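Local coordinates for protein proteophosphoglycan (Silicibacter pomeroyi DSS-3, PDB 2RE3) that is of unknown function but belongs to the DUF1285 family, whose fold is built of repeated motifs and which may take part in signal transduction, at residues L112-H117 / A122-G127; P141-H146 / K158-L163. One frame throughout, in Å; residues are numbered along the deposited sequence.

Contact 1. Residues L112-H117 / A122-G127; sequences LTFTTH and AVAGEG
The ring of F114 meets segment 122-127 at its edge, not over a face: A122 O and A124 CB both lie close to the ring plane. A124 CB reaches CE1 of F114 at 3.8 Å, while A122 O sits 3.9 Å from F114 CD1. With CG beside its own backbone N (chi1 -71°), F114 turns this edge to A122 and A124. The backbones form an antiparallel hairpin ladder. F114 and A122 are a hydrogen-bonded pair: F114 N gives a bond to A122 O (2.9 Å), and A122 N answers to F114 O (2.8 Å). The next bond, from A124 N to L112 O at 2.7 Å, continues the pairing to A124. T113 and V123, the non-hydrogen-bonded pair between, turn to the other face of the sheet, where T113 OG1 comes 3.6 Å from V123 CG2. On the F114 face, L112 CB adds a looser touch on A124 CB, 4.2 Å away. S178 OG bonds L112 N and A124 O, fastening this end of the hairpin to strand 173-178. Beyond the hairpin, strand 111-116 pairs with strand 96-104, L112 and A124 both touch I130 of strand 130-131, and the side chains of L112 and F114 pack under helix 157-164.

Contact 2. Residues P141-H146 / K158-L163; sequences PAPYVH and KSFYRL
P143 and P141 meet F160 through carbon alone, and the shortest polar bond within the two segments is a helical one, from L163 N to S159 O at 3.0 Å. Together with R162 N to K158 O, it closes the turn from which F160 projects. F160 holds CG anti to its backbone N (chi1 -179°), a torsion that carries the ring off the helix toward segment 141-146. There P143 supplies the main partner. Its ring corner CG touches CD1 of F160 at 3.5 Å and CE1 at 3.7 Å, so the CD1-CE1 bond of the phenyl ring rests against the proline, with P143 CD a little farther back, 4.0 Å from F160 CD1. The two side chains cross at about a right angle, and P143 approaches the aromatic ring obliquely. P141 adds a looser touch at the far end of the ring, its CB 4.3 Å from F160 CZ, but this proline is poorly ordered. On the helix itself, F160 CD2 lies over the centre of one face of the Y161 ring, 4.1 Å above its plane. Replacing P143 by an alanine removes CG and CD, which is likely to leave a gap beside CD1 and CE1 of F160 and the ring freer to turn. The contact is thus a small apolar seam between a helix and the 141-143 backbone. P143 is hydrogen-bonded through its backbone to I155 of strand 151-155, and also packs against the I155 side chain. Segment 141-146 lies on strand 144-148, while helix 157-164 follows strand 151-155 and rests S159 and L163 on V101 of strand 96-104.

Contact 1 closes before contact 2 opens along the chain, and both lie in the C-terminal DUF1285 domain, their centres about 11 Å apart. Both reach one mixed six-stranded sheet, in which strands 121-123 and 111-116 form one side and 144-148 lies beyond 96-104 and 151-155; helix 157-164 packs on it. L163 of that helix touches L112 and F114, with its CD2 3.7 Å from L112 CD1, and V145 also packs on F114, so the helix and strand 144-148 both reach the hairpin. The sheet around strands 37-45 and 86-91 has the same strand order, consistent with a fold made of repeated motifs.

Contact 1. Residues L112-H117 / A122-G127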
loop_
_atom_site.group_PDB
_atom_site.type_symbol
_atom_site.label_atom_id
_atom_site.label_comp_id
_atom_site.label_asym_id
_atom_site.label_seq_id
_atom_site.Cartn_x
_atom_site.Cartn_y
_atom_site.Cartn_z
ATOM N N LEU A 112 9.524 12.242 4.636
ATOM C CA LEU A 112 9.632 10.783 4.690
ATOM C C LEU A 112 9.242 10.203 3.333
ATOM O O LEU A 112 8.102 10.355 2.897
ATOM C CB LEU A 112 8.728 10.199 5.793
ATOM C CG LEU A 112 8.914 10.677 7.238
ATOM C CD1 LEU A 112 7.849 10.054 8.185
ATOM C CD2 LEU A 112 10.287 10.332 7.716
ATOM N N THR A 113 10.199 9.559 2.662
ATOM C CA THR A 113 9.940 8.860 1.405
ATOM C C THR A 113 9.951 7.339 1.612
ATOM O O THR A 113 10.946 6.738 2.045
ATOM C CB THR A 113 10.908 9.284 0.319
ATOM O OG1 THR A 113 10.715 10.673 0.072
ATOM C CG2 THR A 113 10.643 8.510 -0.980
ATOM N N PHE A 114 8.813 6.730 1.306
ATOM C CA PHE A 114 8.627 5.300 1.479
ATOM C C PHE A 114 8.801 4.580 0.149
ATOM O O PHE A 114 8.466 5.125 -0.903
ATOM C CB PHE A 114 7.230 5.029 1.973
ATOM C CG PHE A 114 6.987 5.451 3.380
ATOM C CD1 PHE A 114 6.593 6.729 3.669
ATOM C CD2 PHE A 114 7.128 4.548 4.417
ATOM C CE1 PHE A 114 6.359 7.106 4.957
ATOM C CE2 PHE A 114 6.877 4.926 5.709
ATOM C CZ PHE A 114 6.499 6.210 5.978
ATOM N N THR A 115 9.328 3.369 0.218
ATOM C CA THR A 115 9.387 2.453 -0.895
ATOM C C THR A 115 8.585 1.214 -0.503
ATOM O O THR A 115 8.716 0.736 0.651
ATOM C CB THR A 115 10.843 2.075 -1.197
ATOM O OG1 THR A 115 11.545 3.272 -1.559
ATOM C CG2 THR A 115 10.945 1.043 -2.338
ATOM N N THR A 116 7.741 0.748 -1.444
ATOM C CA THR A 116 6.883 -0.432 -1.281
ATOM C C THR A 116 7.568 -1.689 -1.802
ATOM O O THR A 116 8.616 -1.621 -2.466
ATOM C CB THR A 116 5.543 -0.275 -2.062
ATOM O OG1 THR A 116 5.815 -0.269 -3.473
ATOM C CG2 THR A 116 4.791 1.042 -1.648
ATOM N N HIS A 117 6.971 -2.847 -1.535
ATOM C CA HIS A 117 7.595 -4.130 -1.920
ATOM C C HIS A 117 7.584 -4.381 -3.430
ATOM O O HIS A 117 8.170 -5.329 -3.902
ATOM C CB HIS A 117 6.976 -5.303 -1.133
ATOM C CG HIS A 117 5.615 -5.734 -1.606
ATOM N ND1 HIS A 117 4.506 -4.902 -1.591
ATOM C CD2 HIS A 117 5.180 -6.937 -2.072
ATOM C CE1 HIS A 117 3.455 -5.580 -2.023
ATOM N NE2 HIS A 117 3.840 -6.809 -2.342
ATOM N N ALA A 122 6.633 6.567 -2.398
ATOM C CA ALA A 122 5.591 7.534 -1.992
ATOM C C ALA A 122 6.131 8.516 -1.002
ATOM O O ALA A 122 6.556 8.103 0.063
ATOM C CB ALA A 122 4.431 6.826 -1.372
ATOM N N VAL A 123 6.107 9.803 -1.340
ATOM C CA VAL A 123 6.561 10.845 -0.443
ATOM C C VAL A 123 5.430 11.148 0.525
ATOM O O VAL A 123 4.349 11.609 0.098
ATOM C CB VAL A 123 6.884 12.114 -1.229
ATOM C CG1 VAL A 123 7.070 13.310 -0.283
ATOM C CG2 VAL A 123 8.103 11.886 -2.152
ATOM N N ALA A 124 5.640 10.886 1.814
ATOM C CA ALA A 124 4.573 11.140 2.797
ATOM C C ALA A 124 4.280 12.637 2.944
ATOM O O ALA A 124 5.175 13.476 2.986
ATOM C CB ALA A 124 4.884 10.504 4.168
ATOM N N GLY A 125 3.010 12.966 3.013
ATOM C CA GLY A 125 2.584 14.361 3.096
ATOM C C GLY A 125 1.089 14.415 2.896
ATOM O O GLY A 125 0.421 13.391 2.869
ATOM N N GLU A 126 0.552 15.602 2.719
ATOM C CA GLU A 126 -0.881 15.724 2.562
ATOM C C GLU A 126 -1.432 14.903 1.402
ATOM O O GLU A 126 -2.465 14.280 1.550
ATOM C CB GLU A 126 -1.274 17.172 2.422
ATOM C CG GLU A 126 -2.734 17.396 2.659
ATOM C CD GLU A 126 -3.055 18.855 2.559
ATOM O OE1 GLU A 126 -2.851 19.548 3.578
ATOM O OE2 GLU A 126 -3.454 19.298 1.449
ATOM N N GLY A 127 -0.740 14.895 0.268
ATOM C CA GLY A 127 -1.161 14.090 -0.900
ATOM C C GLY A 127 -1.099 12.576 -0.654
ATOM O O GLY A 127 -1.903 11.799 -1.200
#

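Contact 2. Residues P141-H146 / K158-L163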
loop_
_atom_site.group_PDB
_atom_site.type_symbol
_atom_site.label_atom_id
_atom_site.label_comp_id
_atom_site.label_asym_id
_atom_site.label_seq_id
_atom_site.Cartn_x
_atom_site.Cartn_y
_atom_site.Cartn_z
ATOM N N PRO A 141 -0.739 -0.647 17.313
ATOM C CA PRO A 141 -0.617 0.240 16.132
ATOM C C PRO A 141 -0.143 -0.430 14.810
ATOM O O PRO A 141 0.923 -1.036 14.786
ATOM C CB PRO A 141 0.395 1.300 16.600
ATOM C CG PRO A 141 0.182 1.380 18.110
ATOM C CD PRO A 141 -0.262 0.004 18.553
ATOM N N ALA A 142 -0.963 -0.338 13.754
ATOM C CA ALA A 142 -0.594 -0.726 12.379
ATOM C C ALA A 142 -0.843 0.482 11.457
ATOM O O ALA A 142 -1.974 0.774 11.056
ATOM C CB ALA A 142 -1.399 -1.912 11.912
ATOM N N PRO A 143 0.209 1.214 11.133
ATOM C CA PRO A 143 0.014 2.413 10.357
ATOM C C PRO A 143 0.196 2.155 8.853
ATOM O O PRO A 143 0.966 1.283 8.456
ATOM C CB PRO A 143 1.128 3.319 10.872
ATOM C CG PRO A 143 2.239 2.394 11.199
ATOM C CD PRO A 143 1.630 1.004 11.428
ATOM N N TYR A 144 -0.498 2.943 8.042
ATOM C CA TYR A 144 -0.403 2.868 6.593
ATOM C C TYR A 144 0.101 4.168 6.015
ATOM O O TYR A 144 0.081 5.193 6.695
ATOM C CB TYR A 144 -1.771 2.593 6.023
ATOM C CG TYR A 144 -2.435 1.349 6.581
ATOM C CD1 TYR A 144 -3.076 1.376 7.805
ATOM C CD2 TYR A 144 -2.447 0.144 5.862
ATOM C CE1 TYR A 144 -3.728 0.258 8.316
ATOM C CE2 TYR A 144 -3.104 -0.993 6.365
ATOM C CZ TYR A 144 -3.744 -0.911 7.605
ATOM O OH TYR A 144 -4.385 -1.979 8.147
ATOM N N VAL A 145 0.553 4.121 4.759
ATOM C CA VAL A 145 0.815 5.329 3.965
ATOM C C VAL A 145 0.208 5.183 2.564
ATOM O O VAL A 145 0.237 4.116 1.954
ATOM C CB VAL A 145 2.315 5.667 3.869
ATOM C CG1 VAL A 145 3.128 4.536 3.243
ATOM C CG2 VAL A 145 2.518 6.923 3.053
ATOM N N HIS A 146 -0.393 6.260 2.086
ATOM C CA HIS A 146 -1.007 6.280 0.768
ATOM C C HIS A 146 0.084 6.307 -0.292
ATOM O O HIS A 146 1.080 7.040 -0.165
ATOM C CB HIS A 146 -1.893 7.520 0.659
ATOM C CG HIS A 146 -2.576 7.707 -0.663
ATOM N ND1 HIS A 146 -2.049 8.499 -1.653
ATOM C CD2 HIS A 146 -3.780 7.285 -1.120
ATOM C CE1 HIS A 146 -2.882 8.530 -2.683
ATOM N NE2 HIS A 146 -3.942 7.804 -2.386
ATOM N N LYS A 158 10.234 -3.307 10.422
ATOM C CA LYS A 158 11.525 -2.654 10.304
ATOM C C LYS A 158 11.329 -1.142 10.061
ATOM O O LYS A 158 11.896 -0.322 10.786
ATOM C CB LYS A 158 12.400 -3.310 9.226
ATOM C CG LYS A 158 13.791 -2.693 9.118
ATOM C CD LYS A 158 14.917 -3.695 8.747
ATOM C CE LYS A 158 15.248 -3.751 7.250
ATOM N NZ LYS A 158 16.642 -4.302 7.042
ATOM N N SER A 159 10.510 -0.774 9.077
ATOM C CA SER A 159 10.247 0.647 8.802
ATOM C C SER A 159 9.498 1.345 9.972
ATOM O O SER A 159 9.803 2.494 10.326
ATOM C CB SER A 159 9.501 0.820 7.481
ATOM O OG SER A 159 10.078 0.016 6.445
ATOM N N PHE A 160 8.568 0.645 10.611
ATOM C CA PHE A 160 7.859 1.230 11.729
ATOM C C PHE A 160 8.801 1.609 12.864
ATOM O O PHE A 160 8.724 2.687 13.436
ATOM C CB PHE A 160 6.798 0.275 12.246
ATOM C CG PHE A 160 6.010 0.825 13.387
ATOM C CD1 PHE A 160 5.108 1.862 13.180
ATOM C CD2 PHE A 160 6.175 0.326 14.672
ATOM C CE1 PHE A 160 4.365 2.388 14.245
ATOM C CE2 PHE A 160 5.439 0.844 15.738
ATOM C CZ PHE A 160 4.531 1.867 15.520
ATOM N N TYR A 161 9.708 0.721 13.203
ATOM C CA TYR A 161 10.558 0.987 14.339
ATOM C C TYR A 161 11.539 2.106 14.039
ATOM O O TYR A 161 11.830 2.920 14.903
ATOM C CB TYR A 161 11.175 -0.316 14.862
ATOM C CG TYR A 161 10.185 -1.043 15.759
ATOM C CD1 TYR A 161 9.660 -0.404 16.889
ATOM C CD2 TYR A 161 9.740 -2.329 15.477
ATOM C CE1 TYR A 161 8.734 -1.026 17.717
ATOM C CE2 TYR A 161 8.804 -2.969 16.316
ATOM C CZ TYR A 161 8.310 -2.299 17.432
ATOM O OH TYR A 161 7.398 -2.862 18.288
ATOM N N ARG A 162 11.974 2.227 12.795
ATOM C CA ARG A 162 12.775 3.386 12.406
ATOM C C ARG A 162 11.973 4.690 12.467
ATOM O O ARG A 162 12.522 5.721 12.797
ATOM C CB ARG A 162 13.375 3.195 11.014
ATOM C CG ARG A 162 14.382 2.029 10.924
ATOM C CD ARG A 162 14.813 1.804 9.471
ATOM N NE ARG A 162 15.368 3.042 8.909
ATOM C CZ ARG A 162 15.551 3.295 7.611
ATOM N NH1 ARG A 162 15.240 2.388 6.683
ATOM N NH2 ARG A 162 16.057 4.476 7.237
ATOM N N LEU A 163 10.682 4.644 12.157
ATOM C CA LEU A 163 9.816 5.814 12.289
ATOM C C LEU A 163 9.595 6.228 13.758
ATOM O O LEU A 163 9.557 7.400 14.071
ATOM C CB LEU A 163 8.467 5.581 11.617
ATOM C CG LEU A 163 8.376 5.558 10.089
ATOM C CD1 LEU A 163 6.902 5.500 9.650
ATOM C CD2 LEU A 163 9.088 6.762 9.460
#